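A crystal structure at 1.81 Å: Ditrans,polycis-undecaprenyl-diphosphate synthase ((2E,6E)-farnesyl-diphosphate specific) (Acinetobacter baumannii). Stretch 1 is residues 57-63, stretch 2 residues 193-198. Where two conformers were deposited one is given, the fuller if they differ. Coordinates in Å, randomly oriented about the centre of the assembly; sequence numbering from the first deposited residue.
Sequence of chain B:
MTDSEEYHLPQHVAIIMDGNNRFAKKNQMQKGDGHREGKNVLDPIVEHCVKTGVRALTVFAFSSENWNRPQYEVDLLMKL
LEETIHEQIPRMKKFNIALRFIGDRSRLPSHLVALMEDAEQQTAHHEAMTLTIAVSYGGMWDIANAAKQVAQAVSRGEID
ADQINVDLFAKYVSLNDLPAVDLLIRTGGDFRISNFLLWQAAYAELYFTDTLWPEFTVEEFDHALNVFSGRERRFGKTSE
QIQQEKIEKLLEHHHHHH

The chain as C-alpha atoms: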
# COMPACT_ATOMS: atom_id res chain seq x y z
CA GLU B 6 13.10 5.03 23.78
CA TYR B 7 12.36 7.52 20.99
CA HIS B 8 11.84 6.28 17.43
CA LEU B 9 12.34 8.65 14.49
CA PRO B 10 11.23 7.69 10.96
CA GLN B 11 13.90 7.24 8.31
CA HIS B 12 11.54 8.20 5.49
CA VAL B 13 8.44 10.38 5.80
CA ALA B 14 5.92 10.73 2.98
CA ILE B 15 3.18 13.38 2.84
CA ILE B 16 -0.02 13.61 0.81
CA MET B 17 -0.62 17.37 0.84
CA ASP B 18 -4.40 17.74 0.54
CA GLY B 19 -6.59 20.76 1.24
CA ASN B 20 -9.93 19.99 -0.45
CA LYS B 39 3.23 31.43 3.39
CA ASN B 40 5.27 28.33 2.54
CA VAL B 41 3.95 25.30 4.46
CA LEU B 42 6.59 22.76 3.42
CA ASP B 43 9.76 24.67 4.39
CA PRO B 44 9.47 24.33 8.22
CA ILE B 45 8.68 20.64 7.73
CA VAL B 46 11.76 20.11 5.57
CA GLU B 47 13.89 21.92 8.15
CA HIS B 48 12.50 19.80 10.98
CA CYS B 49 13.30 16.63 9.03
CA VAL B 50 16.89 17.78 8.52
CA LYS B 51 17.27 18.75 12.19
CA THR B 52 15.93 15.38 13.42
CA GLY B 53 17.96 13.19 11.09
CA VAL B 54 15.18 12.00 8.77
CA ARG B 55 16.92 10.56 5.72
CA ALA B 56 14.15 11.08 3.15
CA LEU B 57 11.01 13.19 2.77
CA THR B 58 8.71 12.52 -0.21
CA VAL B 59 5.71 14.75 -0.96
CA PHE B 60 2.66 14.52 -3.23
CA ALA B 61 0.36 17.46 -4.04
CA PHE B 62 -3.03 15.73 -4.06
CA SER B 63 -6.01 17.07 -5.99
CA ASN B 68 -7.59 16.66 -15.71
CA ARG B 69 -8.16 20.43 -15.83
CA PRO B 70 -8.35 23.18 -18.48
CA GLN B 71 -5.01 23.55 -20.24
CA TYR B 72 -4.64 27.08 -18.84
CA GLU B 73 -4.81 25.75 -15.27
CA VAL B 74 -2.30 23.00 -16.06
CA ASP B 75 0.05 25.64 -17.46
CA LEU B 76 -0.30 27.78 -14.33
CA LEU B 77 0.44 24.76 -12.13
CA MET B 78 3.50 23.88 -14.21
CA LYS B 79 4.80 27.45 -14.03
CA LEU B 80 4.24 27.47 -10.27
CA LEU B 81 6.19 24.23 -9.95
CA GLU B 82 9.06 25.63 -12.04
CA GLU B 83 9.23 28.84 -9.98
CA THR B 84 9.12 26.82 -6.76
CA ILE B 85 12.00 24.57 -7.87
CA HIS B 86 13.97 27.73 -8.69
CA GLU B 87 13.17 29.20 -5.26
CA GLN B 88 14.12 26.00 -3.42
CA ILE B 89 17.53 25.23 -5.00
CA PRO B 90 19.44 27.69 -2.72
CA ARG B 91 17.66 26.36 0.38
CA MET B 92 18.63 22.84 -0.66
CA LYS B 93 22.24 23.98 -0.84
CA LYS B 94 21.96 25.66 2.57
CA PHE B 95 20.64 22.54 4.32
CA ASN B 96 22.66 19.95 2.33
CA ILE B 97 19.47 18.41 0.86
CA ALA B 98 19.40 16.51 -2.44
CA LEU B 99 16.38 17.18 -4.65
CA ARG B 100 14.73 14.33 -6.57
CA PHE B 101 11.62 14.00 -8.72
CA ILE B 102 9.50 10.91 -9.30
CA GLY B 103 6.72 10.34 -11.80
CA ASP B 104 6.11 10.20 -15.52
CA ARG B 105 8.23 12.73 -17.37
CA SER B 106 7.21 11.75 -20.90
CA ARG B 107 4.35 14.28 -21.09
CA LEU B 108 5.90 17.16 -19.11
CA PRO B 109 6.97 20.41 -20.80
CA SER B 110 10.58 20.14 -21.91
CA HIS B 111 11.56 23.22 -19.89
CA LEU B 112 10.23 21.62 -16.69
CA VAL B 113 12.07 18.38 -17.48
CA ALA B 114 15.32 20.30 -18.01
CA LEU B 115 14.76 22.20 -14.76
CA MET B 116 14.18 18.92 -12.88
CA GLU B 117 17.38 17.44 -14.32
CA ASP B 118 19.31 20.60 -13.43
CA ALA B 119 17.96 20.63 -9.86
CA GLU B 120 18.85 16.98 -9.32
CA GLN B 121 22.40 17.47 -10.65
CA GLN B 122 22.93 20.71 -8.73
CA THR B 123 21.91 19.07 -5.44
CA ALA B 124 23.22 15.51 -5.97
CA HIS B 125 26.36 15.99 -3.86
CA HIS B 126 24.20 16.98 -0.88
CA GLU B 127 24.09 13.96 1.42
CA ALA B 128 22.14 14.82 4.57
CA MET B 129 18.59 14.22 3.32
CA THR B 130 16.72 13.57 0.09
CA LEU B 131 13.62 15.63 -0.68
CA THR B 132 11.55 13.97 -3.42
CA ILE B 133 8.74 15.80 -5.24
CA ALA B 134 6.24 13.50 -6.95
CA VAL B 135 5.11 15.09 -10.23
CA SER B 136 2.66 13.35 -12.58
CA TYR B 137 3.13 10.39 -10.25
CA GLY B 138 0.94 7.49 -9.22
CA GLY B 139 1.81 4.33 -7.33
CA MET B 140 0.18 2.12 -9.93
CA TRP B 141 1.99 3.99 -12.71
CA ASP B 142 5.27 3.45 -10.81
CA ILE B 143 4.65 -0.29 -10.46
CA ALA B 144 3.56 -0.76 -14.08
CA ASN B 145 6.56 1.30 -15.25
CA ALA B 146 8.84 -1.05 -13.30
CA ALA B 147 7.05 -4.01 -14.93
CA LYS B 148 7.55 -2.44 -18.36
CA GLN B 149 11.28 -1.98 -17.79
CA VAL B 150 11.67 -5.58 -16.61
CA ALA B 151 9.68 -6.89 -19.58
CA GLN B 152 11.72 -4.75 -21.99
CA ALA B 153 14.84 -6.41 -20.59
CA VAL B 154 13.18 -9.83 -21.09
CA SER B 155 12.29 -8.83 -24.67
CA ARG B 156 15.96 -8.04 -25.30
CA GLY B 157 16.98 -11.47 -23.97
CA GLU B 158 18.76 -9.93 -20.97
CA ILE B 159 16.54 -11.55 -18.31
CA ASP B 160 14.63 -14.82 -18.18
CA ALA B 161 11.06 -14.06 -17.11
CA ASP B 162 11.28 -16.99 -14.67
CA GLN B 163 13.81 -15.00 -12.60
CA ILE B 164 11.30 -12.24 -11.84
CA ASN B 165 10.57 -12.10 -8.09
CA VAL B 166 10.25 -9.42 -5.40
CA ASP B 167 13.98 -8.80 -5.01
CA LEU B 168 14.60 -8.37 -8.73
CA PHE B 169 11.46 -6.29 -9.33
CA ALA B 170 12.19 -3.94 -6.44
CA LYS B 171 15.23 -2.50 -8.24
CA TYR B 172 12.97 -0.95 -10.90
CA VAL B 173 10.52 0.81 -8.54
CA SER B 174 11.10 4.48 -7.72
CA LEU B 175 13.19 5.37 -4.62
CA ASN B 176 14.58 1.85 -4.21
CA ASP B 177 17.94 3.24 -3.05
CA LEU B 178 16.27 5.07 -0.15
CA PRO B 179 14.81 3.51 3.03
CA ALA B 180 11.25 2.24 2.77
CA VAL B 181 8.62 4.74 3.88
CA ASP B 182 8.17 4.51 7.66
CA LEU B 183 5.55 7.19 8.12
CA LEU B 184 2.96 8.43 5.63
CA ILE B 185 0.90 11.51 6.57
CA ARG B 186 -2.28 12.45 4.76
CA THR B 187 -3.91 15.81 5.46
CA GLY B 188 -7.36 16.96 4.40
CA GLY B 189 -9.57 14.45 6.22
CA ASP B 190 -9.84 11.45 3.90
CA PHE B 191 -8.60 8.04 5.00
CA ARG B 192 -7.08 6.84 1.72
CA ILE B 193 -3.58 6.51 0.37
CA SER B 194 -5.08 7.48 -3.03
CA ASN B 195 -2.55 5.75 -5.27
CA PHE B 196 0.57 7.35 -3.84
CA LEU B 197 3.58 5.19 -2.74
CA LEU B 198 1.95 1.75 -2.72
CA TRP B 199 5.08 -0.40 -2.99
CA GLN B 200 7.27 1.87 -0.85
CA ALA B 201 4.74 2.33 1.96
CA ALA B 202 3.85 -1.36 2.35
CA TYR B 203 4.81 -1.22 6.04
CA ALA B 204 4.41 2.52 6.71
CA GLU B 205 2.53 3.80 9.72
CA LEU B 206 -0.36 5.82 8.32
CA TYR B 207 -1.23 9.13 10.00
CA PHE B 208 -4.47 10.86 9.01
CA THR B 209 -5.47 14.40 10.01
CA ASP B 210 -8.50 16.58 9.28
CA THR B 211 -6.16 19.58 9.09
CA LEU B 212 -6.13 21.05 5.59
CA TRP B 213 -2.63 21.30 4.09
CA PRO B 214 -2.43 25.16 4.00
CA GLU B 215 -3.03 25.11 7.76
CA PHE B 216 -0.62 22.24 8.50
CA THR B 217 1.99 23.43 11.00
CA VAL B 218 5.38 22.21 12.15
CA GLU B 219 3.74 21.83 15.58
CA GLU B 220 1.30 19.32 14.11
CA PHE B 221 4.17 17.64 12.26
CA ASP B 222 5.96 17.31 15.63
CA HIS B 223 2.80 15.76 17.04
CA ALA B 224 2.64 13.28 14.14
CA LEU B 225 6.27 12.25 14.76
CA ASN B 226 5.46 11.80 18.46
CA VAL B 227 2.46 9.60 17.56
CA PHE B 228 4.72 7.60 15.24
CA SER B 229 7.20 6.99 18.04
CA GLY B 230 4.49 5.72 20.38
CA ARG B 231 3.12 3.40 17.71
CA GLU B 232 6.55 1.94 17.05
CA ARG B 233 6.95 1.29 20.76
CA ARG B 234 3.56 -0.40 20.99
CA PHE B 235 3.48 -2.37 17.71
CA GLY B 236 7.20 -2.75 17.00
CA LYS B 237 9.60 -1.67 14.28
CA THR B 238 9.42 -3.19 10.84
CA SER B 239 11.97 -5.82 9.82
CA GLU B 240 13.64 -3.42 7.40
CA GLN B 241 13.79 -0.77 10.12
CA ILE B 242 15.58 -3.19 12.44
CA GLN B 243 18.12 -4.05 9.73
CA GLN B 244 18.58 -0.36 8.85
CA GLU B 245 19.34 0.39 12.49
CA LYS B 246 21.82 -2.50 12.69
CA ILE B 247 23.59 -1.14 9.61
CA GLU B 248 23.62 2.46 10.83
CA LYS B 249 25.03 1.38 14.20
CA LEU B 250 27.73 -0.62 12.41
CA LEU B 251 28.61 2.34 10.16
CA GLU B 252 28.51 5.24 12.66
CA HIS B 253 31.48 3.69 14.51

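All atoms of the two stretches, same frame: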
# COMPACT_ATOMS: atom_id res chain seq x y z
N LEU B 57 12.35 12.62 2.70
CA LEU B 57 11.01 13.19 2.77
C LEU B 57 10.46 13.24 1.35
O LEU B 57 11.11 13.82 0.47
CB LEU B 57 11.04 14.61 3.37
CG LEU B 57 9.73 15.39 3.30
CD1 LEU B 57 8.66 14.70 4.16
CD2 LEU B 57 9.99 16.82 3.76
N THR B 58 9.31 12.62 1.13
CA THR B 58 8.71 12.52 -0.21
C THR B 58 7.29 13.08 -0.16
O THR B 58 6.49 12.65 0.67
CB THR B 58 8.70 11.05 -0.68
OG1 THR B 58 10.04 10.53 -0.66
CG2 THR B 58 8.08 10.92 -2.08
N VAL B 59 6.98 14.03 -1.05
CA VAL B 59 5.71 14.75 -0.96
C VAL B 59 4.95 14.69 -2.28
O VAL B 59 5.53 14.63 -3.37
CB VAL B 59 5.93 16.22 -0.51
CG1 VAL B 59 6.70 16.25 0.80
CG2 VAL B 59 6.62 17.01 -1.58
N PHE B 60 3.62 14.74 -2.15
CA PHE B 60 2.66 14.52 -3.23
C PHE B 60 1.57 15.58 -3.11
O PHE B 60 0.81 15.57 -2.12
CB PHE B 60 2.03 13.14 -3.07
CG PHE B 60 1.09 12.73 -4.18
CD1 PHE B 60 1.30 13.15 -5.47
CD2 PHE B 60 0.02 11.90 -3.90
CE1 PHE B 60 0.44 12.74 -6.49
CE2 PHE B 60 -0.85 11.48 -4.91
CZ PHE B 60 -0.63 11.90 -6.21
N ALA B 61 1.44 16.46 -4.08
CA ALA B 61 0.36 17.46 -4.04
C ALA B 61 -0.93 16.84 -4.57
O ALA B 61 -1.13 16.72 -5.78
CB ALA B 61 0.74 18.70 -4.83
N PHE B 62 -1.80 16.39 -3.66
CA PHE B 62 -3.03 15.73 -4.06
C PHE B 62 -4.03 16.73 -4.62
O PHE B 62 -4.02 17.92 -4.28
CB PHE B 62 -3.65 14.98 -2.89
CG PHE B 62 -4.86 14.17 -3.26
CD1 PHE B 62 -4.72 12.94 -3.89
CD2 PHE B 62 -6.14 14.64 -3.01
CE1 PHE B 62 -5.82 12.19 -4.25
CE2 PHE B 62 -7.25 13.89 -3.37
CZ PHE B 62 -7.09 12.67 -3.99
N SER B 63 -4.92 16.24 -5.48
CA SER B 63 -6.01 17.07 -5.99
C SER B 63 -7.14 16.20 -6.54
O SER B 63 -6.90 15.10 -7.03
CB SER B 63 -5.51 18.04 -7.07
OG SER B 63 -6.57 18.84 -7.55
N ILE B 193 -4.90 6.17 0.89
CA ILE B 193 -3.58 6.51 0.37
C ILE B 193 -3.64 7.02 -1.06
O ILE B 193 -2.65 7.59 -1.54
CB ILE B 193 -2.58 5.34 0.48
CG1 ILE B 193 -3.16 4.04 -0.06
CG2 ILE B 193 -2.14 5.21 1.92
CD1 ILE B 193 -2.26 2.84 0.21
N SER B 194 -4.79 6.87 -1.74
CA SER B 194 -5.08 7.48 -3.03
C SER B 194 -3.93 7.32 -4.03
O SER B 194 -3.49 8.27 -4.67
CB SER B 194 -5.42 8.96 -2.86
OG SER B 194 -6.59 9.12 -2.08
N ASN B 195 -3.46 6.08 -4.17
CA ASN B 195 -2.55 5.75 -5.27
C ASN B 195 -1.25 6.55 -5.18
O ASN B 195 -0.68 6.98 -6.19
CB ASN B 195 -3.23 5.99 -6.61
CG ASN B 195 -2.45 5.41 -7.77
OD1 ASN B 195 -1.78 4.39 -7.62
ND2 ASN B 195 -2.49 6.08 -8.91
N PHE B 196 -0.73 6.71 -3.97
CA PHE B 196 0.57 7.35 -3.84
C PHE B 196 1.56 6.19 -3.79
O PHE B 196 1.46 5.29 -4.63
CB PHE B 196 0.53 8.33 -2.64
CG PHE B 196 1.81 9.12 -2.40
CD1 PHE B 196 2.56 9.63 -3.45
CD2 PHE B 196 2.16 9.49 -1.11
CE1 PHE B 196 3.72 10.37 -3.21
CE2 PHE B 196 3.30 10.26 -0.86
CZ PHE B 196 4.08 10.70 -1.90
N LEU B 197 2.46 6.14 -2.81
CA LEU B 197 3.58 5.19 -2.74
C LEU B 197 3.22 3.77 -2.27
O LEU B 197 3.63 3.31 -1.20
CB LEU B 197 4.61 5.76 -1.79
CG LEU B 197 5.21 7.10 -2.16
CD1 LEU B 197 6.06 7.60 -0.98
CD2 LEU B 197 6.06 6.92 -3.40
N LEU B 198 2.51 3.04 -3.13
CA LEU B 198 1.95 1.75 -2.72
C LEU B 198 3.04 0.73 -2.38
O LEU B 198 3.00 0.09 -1.31
CB LEU B 198 1.07 1.20 -3.85
CG LEU B 198 -0.03 2.15 -4.31
CD1 LEU B 198 -0.74 1.55 -5.53
CD2 LEU B 198 -1.02 2.48 -3.19

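Residues 57-61 are the last part of a β-strand that begins earlier, and 193-198, which lacks regular structure, runs past it in nearly the reverse direction, the touching parts 164° apart. No hydrogen bond joins the two stretches; side chains fill the space between the backbones, with the CA atoms of Phe 60 and Phe 196 at 7.5 Å, and the 302 Å² buried is mostly apolar packing. Phe 196 and Phe 60 cover the most surface. Their planes lie 13° from parallel, but with centroids 4.7 Å apart the rings are slid past one another and barely overlap. With this offset, Phe 60 CB lies over one face of the Phe 196 ring, 3.5 Å from its centroid, a CH-pi contact, largely dispersive, between a methylene and the pi cloud; Phe 60 CB approaches Phe 196 CE1 to 3.2 Å. Alternation along the strand turns Thr 58 and Phe 60 toward the loop and Val 59 away. Thr 58 contributes its methyl, CG2 lying 4.0 Å from both Phe 196 CZ and Leu 197 CD1. At the other end, Ser 194 O lies near the plane of the Phe 60 ring, 4.2 Å from CE2 of Phe 60, and Ser 194 CB packs 3.5 Å from CE1 of the poorly ordered Phe 62. Within the loop, a weak hydrogen bond from Phe 196 N to Ile 193 O (3.2 Å) closes a turn.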